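Local coordinates for alpha-glucosidase ([Eubacterium] rectale, PDB 6PNR) that hydrolyses sulfoquinovosides as a family GH31 sulfoquinovosidase, releasing the sulfonated sugar sulfoquinovose found in sulfolipids, at the interface of chains A and B. Residues are numbered along the deposited sequence; one frame, centred on the assembly and turned at random. Chains: chain A/B, Alpha-glucosidase.

Three patches tie chain A to chain B; the interface is two-fold symmetric, so what one chain does at each patch the other does as well. Contacts 1 and 3 are neighbours, with C-alpha centres about 9 Å apart. They share A:Tyr30, A:Arg54 and B:Thr52, and both use strand 44-56 of each chain. In contact 2 helix 147-156 meets its copy; its C-alpha centre lies about 32 Å from that of contact 1 and about 36 Å from that of contact 3. Two separated points of attachment would probably resist rocking of one chain against the other. The deposited dimer may or may not be the form in solution.

Contact 1: the interface of chains A and B. Residues chain A 30, 54, 105, 191, 194, 197, 199; chain B 50-52.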
# COMPACT_ATOMS: atom_id res chain seq x y z
N TYR A 30 -16.76 -8.90 -19.01
CA TYR A 30 -16.11 -7.69 -19.48
C TYR A 30 -14.75 -8.06 -20.06
O TYR A 30 -14.09 -8.99 -19.59
CB TYR A 30 -15.92 -6.65 -18.37
CG TYR A 30 -17.17 -6.24 -17.60
CD1 TYR A 30 -17.82 -7.14 -16.77
CD2 TYR A 30 -17.66 -4.94 -17.68
CE1 TYR A 30 -18.95 -6.77 -16.05
CE2 TYR A 30 -18.79 -4.56 -16.96
CZ TYR A 30 -19.43 -5.48 -16.16
OH TYR A 30 -20.54 -5.10 -15.46
N ARG A 54 -11.96 -1.16 -20.47
CA ARG A 54 -12.77 -2.23 -19.89
C ARG A 54 -14.22 -1.95 -20.24
O ARG A 54 -14.71 -0.84 -20.00
CB ARG A 54 -12.63 -2.30 -18.36
CG ARG A 54 -13.76 -3.11 -17.71
CD ARG A 54 -13.61 -3.37 -16.21
NE ARG A 54 -14.82 -3.99 -15.68
CZ ARG A 54 -14.88 -4.76 -14.59
NH1 ARG A 54 -13.79 -5.03 -13.88
NH2 ARG A 54 -16.05 -5.28 -14.22
N ARG A 105 -18.00 -12.85 -14.42
CA ARG A 105 -18.81 -12.70 -13.23
C ARG A 105 -19.62 -13.95 -12.93
O ARG A 105 -20.15 -14.61 -13.83
CB ARG A 105 -19.73 -11.50 -13.36
CG ARG A 105 -18.95 -10.20 -13.26
CD ARG A 105 -19.87 -9.09 -12.90
NE ARG A 105 -19.15 -7.86 -12.63
CZ ARG A 105 -19.77 -6.72 -12.38
NH1 ARG A 105 -21.09 -6.68 -12.39
NH2 ARG A 105 -19.07 -5.62 -12.13
N ASP A 191 -12.13 -11.86 -7.09
CA ASP A 191 -12.64 -10.75 -6.30
C ASP A 191 -13.98 -11.17 -5.69
O ASP A 191 -14.97 -11.31 -6.41
CB ASP A 191 -12.77 -9.51 -7.18
CG ASP A 191 -13.37 -8.31 -6.47
OD1 ASP A 191 -13.74 -8.41 -5.27
OD2 ASP A 191 -13.45 -7.25 -7.12
N ASN A 194 -18.02 -8.22 -3.59
CA ASN A 194 -19.36 -7.74 -3.91
C ASN A 194 -20.43 -8.76 -3.51
O ASN A 194 -20.25 -9.96 -3.72
CB ASN A 194 -19.46 -7.41 -5.40
CG ASN A 194 -18.47 -6.34 -5.82
OD1 ASN A 194 -17.37 -6.62 -6.29
ND2 ASN A 194 -18.87 -5.09 -5.65
N PHE A 197 -22.19 -10.81 -6.67
CA PHE A 197 -21.40 -11.50 -7.69
C PHE A 197 -19.96 -11.67 -7.21
O PHE A 197 -19.44 -10.84 -6.47
CB PHE A 197 -21.42 -10.75 -9.04
CG PHE A 197 -20.87 -9.35 -8.99
CD1 PHE A 197 -19.51 -9.11 -9.20
CD2 PHE A 197 -21.71 -8.26 -8.77
CE1 PHE A 197 -19.00 -7.81 -9.16
CE2 PHE A 197 -21.21 -6.96 -8.74
CZ PHE A 197 -19.85 -6.74 -8.94
N GLU A 199 -16.23 -11.90 -9.07
CA GLU A 199 -15.66 -11.47 -10.35
C GLU A 199 -14.25 -12.01 -10.47
O GLU A 199 -13.40 -11.75 -9.60
CB GLU A 199 -15.68 -9.95 -10.51
CG GLU A 199 -15.08 -9.48 -11.83
CD GLU A 199 -15.37 -8.00 -12.13
OE1 GLU A 199 -14.59 -7.14 -11.68
OE2 GLU A 199 -16.38 -7.72 -12.83
N TYR B 50 -13.42 1.25 -7.79
CA TYR B 50 -13.73 0.03 -8.54
C TYR B 50 -14.31 0.46 -9.88
O TYR B 50 -15.47 0.87 -9.96
CB TYR B 50 -14.69 -0.87 -7.77
CG TYR B 50 -15.16 -2.10 -8.54
CD1 TYR B 50 -14.24 -2.96 -9.14
CD2 TYR B 50 -16.51 -2.42 -8.63
CE1 TYR B 50 -14.68 -4.11 -9.85
CE2 TYR B 50 -16.95 -3.55 -9.31
CZ TYR B 50 -16.03 -4.39 -9.92
OH TYR B 50 -16.49 -5.50 -10.60
N VAL B 51 -13.51 0.36 -10.93
CA VAL B 51 -13.90 0.80 -12.26
C VAL B 51 -14.52 -0.38 -13.00
O VAL B 51 -13.90 -1.43 -13.15
CB VAL B 51 -12.69 1.36 -13.03
CG1 VAL B 51 -13.08 1.72 -14.47
CG2 VAL B 51 -12.11 2.58 -12.31
N THR B 52 -15.77 -0.22 -13.45
CA THR B 52 -16.38 -1.28 -14.24
C THR B 52 -16.40 -0.97 -15.73
O THR B 52 -16.61 -1.89 -16.53
CB THR B 52 -17.80 -1.57 -13.75
OG1 THR B 52 -18.48 -0.34 -13.48
CG2 THR B 52 -17.74 -2.42 -12.49
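This is a polar, strand-mediated interface of two identical chains, in which B:Tyr50 plugs into a charged site on chain A and so helps join the deposited dimer. B:Tyr50 and B:Thr52 lie on strand 44-56. The phenol of B:Tyr50 meets A:Glu199 and A:Arg105 tip to tip. Its CG is anti to the backbone N (chi1 175°), which sends the ring out toward chain A. The hydroxyl OH of B:Tyr50 donates to carboxylate OE1 of A:Glu199 at 2.7 Å, from above the carboxylate plane. The same OH of B:Tyr50 accepts from NH2 of A:Arg105 at 3.0 Å, and that guanidinium lies 20° from the ring plane.

Two arginines of chain A fix the carboxylate. A:Arg54 grips it end-on, with NH2 at 2.8 Å from OE2 of A:Glu199 and NH1 on OE1. NE of A:Arg105 reaches OE2 of A:Glu199 from the opposite face, also at 2.8 Å. The ring of A:Phe197 backs the A:Arg105 guanidinium, with CZ over its centre. A:Tyr30 puts a ring face under NH2 of A:Arg54. An alanine in place of A:Arg54 would probably leave A:Glu199 short of a charge partner and freer to turn, weakening its hold on B:Tyr50. NE of A:Arg54 also makes a weak hydrogen bond to the backbone O of B:Thr52, at 2.9 Å. Beside it, ring carbon CD2 of A:Tyr30 lies 3.4 Å from this same O of B:Thr52.

Contact 2: the interface of chains A and B. Residues chain A 144-147, 150; chain B 144-147, 150.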
# COMPACT_ATOMS: atom_id res chain seq x y z
N LYS A 144 0.77 -5.81 8.13
CA LYS A 144 1.38 -4.49 8.11
C LYS A 144 1.49 -3.85 9.50
O LYS A 144 2.23 -2.87 9.64
CB LYS A 144 0.59 -3.56 7.18
CG LYS A 144 -0.84 -3.26 7.67
CD LYS A 144 -1.55 -2.21 6.81
CE LYS A 144 -1.72 -2.66 5.36
NZ LYS A 144 -2.58 -3.89 5.22
N THR A 145 0.79 -4.36 10.51
CA THR A 145 0.89 -3.81 11.86
C THR A 145 2.05 -4.37 12.68
O THR A 145 2.26 -3.91 13.80
CB THR A 145 -0.41 -4.02 12.65
OG1 THR A 145 -0.54 -5.40 13.03
CG2 THR A 145 -1.64 -3.57 11.84
N THR A 146 2.83 -5.32 12.18
CA THR A 146 3.90 -5.86 13.02
C THR A 146 5.27 -5.33 12.61
O THR A 146 5.54 -5.08 11.44
CB THR A 146 3.93 -7.40 12.98
OG1 THR A 146 4.44 -7.84 11.71
CG2 THR A 146 2.54 -7.98 13.20
N TYR A 147 6.15 -5.23 13.61
CA TYR A 147 7.53 -4.80 13.37
C TYR A 147 8.22 -5.70 12.35
O TYR A 147 8.92 -5.21 11.46
CB TYR A 147 8.28 -4.80 14.71
CG TYR A 147 9.73 -4.39 14.61
CD1 TYR A 147 10.10 -3.04 14.46
CD2 TYR A 147 10.74 -5.34 14.70
CE1 TYR A 147 11.45 -2.66 14.38
CE2 TYR A 147 12.09 -4.98 14.62
CZ TYR A 147 12.43 -3.64 14.46
OH TYR A 147 13.75 -3.31 14.37
N TRP A 150 7.04 -4.78 8.84
CA TRP A 150 7.55 -3.48 8.44
C TRP A 150 9.03 -3.57 8.06
O TRP A 150 9.43 -3.15 6.97
CB TRP A 150 7.31 -2.45 9.55
CG TRP A 150 7.92 -1.11 9.26
CD1 TRP A 150 7.68 -0.33 8.17
CD2 TRP A 150 8.87 -0.42 10.06
NE1 TRP A 150 8.43 0.81 8.25
CE2 TRP A 150 9.17 0.78 9.40
CE3 TRP A 150 9.50 -0.70 11.27
CZ2 TRP A 150 10.08 1.71 9.91
CZ3 TRP A 150 10.40 0.23 11.79
CH2 TRP A 150 10.68 1.41 11.11
N LYS B 144 7.25 5.65 4.00
CA LYS B 144 6.95 4.34 4.58
C LYS B 144 8.17 3.67 5.20
O LYS B 144 8.00 2.68 5.92
CB LYS B 144 6.32 3.41 3.53
CG LYS B 144 7.26 3.06 2.37
CD LYS B 144 6.64 2.00 1.45
CE LYS B 144 5.41 2.52 0.71
NZ LYS B 144 5.77 3.52 -0.34
N THR B 145 9.37 4.18 4.95
CA THR B 145 10.58 3.61 5.52
C THR B 145 10.91 4.15 6.91
O THR B 145 11.90 3.71 7.49
CB THR B 145 11.78 3.84 4.59
OG1 THR B 145 12.11 5.24 4.57
CG2 THR B 145 11.47 3.36 3.18
N THR B 146 10.14 5.09 7.47
CA THR B 146 10.51 5.65 8.76
C THR B 146 9.60 5.13 9.86
O THR B 146 8.43 4.83 9.64
CB THR B 146 10.49 7.20 8.78
OG1 THR B 146 9.14 7.69 8.88
CG2 THR B 146 11.16 7.77 7.53
N TYR B 147 10.18 5.03 11.06
CA TYR B 147 9.43 4.56 12.22
C TYR B 147 8.24 5.47 12.51
O TYR B 147 7.14 4.97 12.83
CB TYR B 147 10.37 4.50 13.43
CG TYR B 147 9.70 4.09 14.72
CD1 TYR B 147 9.45 2.76 15.01
CD2 TYR B 147 9.36 5.05 15.68
CE1 TYR B 147 8.85 2.38 16.22
CE2 TYR B 147 8.76 4.68 16.89
CZ TYR B 147 8.51 3.35 17.15
OH TYR B 147 7.91 3.00 18.34
N TRP B 150 5.38 4.58 10.07
CA TRP B 150 4.79 3.28 10.35
C TRP B 150 3.90 3.34 11.60
O TRP B 150 2.76 2.86 11.59
CB TRP B 150 5.89 2.23 10.50
CG TRP B 150 5.38 0.88 10.95
CD1 TRP B 150 4.47 0.09 10.30
CD2 TRP B 150 5.76 0.17 12.13
NE1 TRP B 150 4.26 -1.07 11.01
CE2 TRP B 150 5.04 -1.04 12.14
CE3 TRP B 150 6.64 0.45 13.19
CZ2 TRP B 150 5.16 -1.98 13.17
CZ3 TRP B 150 6.77 -0.48 14.20
CH2 TRP B 150 6.03 -1.69 14.19
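Helix 147-156 of each chain meets its copy here, together with the loop residues 144-146 that lead into it. A:Trp150 and B:Trp150 carry the contact. Their indoles lie face to face, with planes 1° apart and five-membered ring centroids 4.1 Å from each other. The overlap is offset. CB of B:Trp150 sits over the face of the A:Trp150 five-membered ring, 3.7 Å from its centroid, and CB of A:Trp150 does the same in return. In both chains CG is anti to the backbone N (chi1 175° in A:Trp150), which carries the indole away from its own helix toward the other chain.

Each indole is also held at its edge. NE1 of B:Trp150 donates to the backbone O of A:Lys144 at 3.0 Å, and this oxygen lies in the indole plane. The angle at the hydrogen is 159°, a fairly straight bond. NE1 of A:Trp150 makes the matching bond to O of B:Lys144. Stacking and edge bonds together should limit both tilt and spin of the rings. The burial is heavy, with 110 Å² of A:Trp150 hidden by chain B.

The far end of each indole packs on the start of the opposite helix. CZ2 of B:Trp150 lies against the backbone where A:Thr146 joins A:Tyr147. At its tip, CH2 of B:Trp150 stands 3.6 Å from CA of A:Tyr147.

Contact 3: the interface of chains A and B. Residues chain A 30, 54, 56; chain B 52-55.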
# COMPACT_ATOMS: atom_id res chain seq x y z
N TYR A 30 -16.76 -8.90 -19.01
CA TYR A 30 -16.11 -7.69 -19.48
C TYR A 30 -14.75 -8.06 -20.06
O TYR A 30 -14.09 -8.99 -19.59
CB TYR A 30 -15.92 -6.65 -18.37
CG TYR A 30 -17.17 -6.24 -17.60
CD1 TYR A 30 -17.82 -7.14 -16.77
CD2 TYR A 30 -17.66 -4.94 -17.68
CE1 TYR A 30 -18.95 -6.77 -16.05
CE2 TYR A 30 -18.79 -4.56 -16.96
CZ TYR A 30 -19.43 -5.48 -16.16
OH TYR A 30 -20.54 -5.10 -15.46
N ARG A 54 -11.96 -1.16 -20.47
CA ARG A 54 -12.77 -2.23 -19.89
C ARG A 54 -14.22 -1.95 -20.24
O ARG A 54 -14.71 -0.84 -20.00
CB ARG A 54 -12.63 -2.30 -18.36
CG ARG A 54 -13.76 -3.11 -17.71
CD ARG A 54 -13.61 -3.37 -16.21
NE ARG A 54 -14.82 -3.99 -15.68
CZ ARG A 54 -14.88 -4.76 -14.59
NH1 ARG A 54 -13.79 -5.03 -13.88
NH2 ARG A 54 -16.05 -5.28 -14.22
N PRO A 56 -18.35 -4.01 -20.83
CA PRO A 56 -19.14 -5.24 -20.89
C PRO A 56 -19.44 -5.62 -22.33
O PRO A 56 -19.50 -4.79 -23.23
CB PRO A 56 -20.42 -4.87 -20.13
CG PRO A 56 -20.55 -3.39 -20.34
CD PRO A 56 -19.14 -2.85 -20.37
N THR B 52 -15.77 -0.22 -13.45
CA THR B 52 -16.38 -1.28 -14.24
C THR B 52 -16.40 -0.97 -15.73
O THR B 52 -16.61 -1.89 -16.53
CB THR B 52 -17.80 -1.57 -13.75
OG1 THR B 52 -18.48 -0.34 -13.48
CG2 THR B 52 -17.74 -2.42 -12.49
N GLU B 53 -16.19 0.28 -16.13
CA GLU B 53 -16.17 0.63 -17.54
C GLU B 53 -15.14 1.72 -17.76
O GLU B 53 -15.04 2.66 -16.98
CB GLU B 53 -17.55 1.09 -18.03
CG GLU B 53 -18.63 0.04 -17.94
CD GLU B 53 -20.00 0.53 -18.42
OE1 GLU B 53 -20.07 1.22 -19.46
OE2 GLU B 53 -21.01 0.22 -17.76
N ARG B 54 -14.35 1.55 -18.82
CA ARG B 54 -13.50 2.62 -19.31
C ARG B 54 -13.27 2.38 -20.79
O ARG B 54 -12.90 1.27 -21.17
CB ARG B 54 -12.15 2.69 -18.58
CG ARG B 54 -11.13 3.50 -19.36
CD ARG B 54 -9.79 3.73 -18.67
NE ARG B 54 -8.89 4.37 -19.63
CZ ARG B 54 -7.83 5.11 -19.33
NH1 ARG B 54 -7.50 5.33 -18.06
NH2 ARG B 54 -7.11 5.64 -20.31
N PHE B 55 -13.50 3.40 -21.62
CA PHE B 55 -13.30 3.20 -23.05
C PHE B 55 -13.02 4.54 -23.70
O PHE B 55 -13.51 5.57 -23.24
CB PHE B 55 -14.53 2.51 -23.69
CG PHE B 55 -15.85 3.11 -23.30
CD1 PHE B 55 -16.39 4.18 -24.01
CD2 PHE B 55 -16.57 2.59 -22.24
CE1 PHE B 55 -17.61 4.72 -23.65
CE2 PHE B 55 -17.79 3.12 -21.87
CZ PHE B 55 -18.31 4.19 -22.58
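Backbone hydrogen bonds come first: A:Arg54 pairs with B:Arg54 in an antiparallel bridge between the two copies of strand 44-56. N of A:Arg54 donates to O of B:Arg54 at 2.7 Å, and N of B:Arg54 donates to O of A:Arg54 at the same length. The bridge joins a residue to its own copy, as expected at a two-fold axis, and it joins strand 44-56 of one chain to that of the other.

The pairing also brings carbonyl oxygens together. O of A:Arg54 and O of B:Arg54 are 3.0 Å apart, and neither can donate. The approach is probably repulsive, and the two N-H donors are likely to offset it in part.

Apolar contact flanks the bridge. A:Pro56 and B:Glu53 cross at about a right angle. The B:Glu53 chain is extended beyond CG, and CG is anti to its own carbonyl carbon (chi1 -62°), which lays the methylene part beside the proline ring. Chain B hides 26 Å² of A:Pro56, while the A:Arg54 side chain heads for B:Thr52. On the proline ring, CD of A:Pro56 touches CG of B:Glu53 at 3.8 Å.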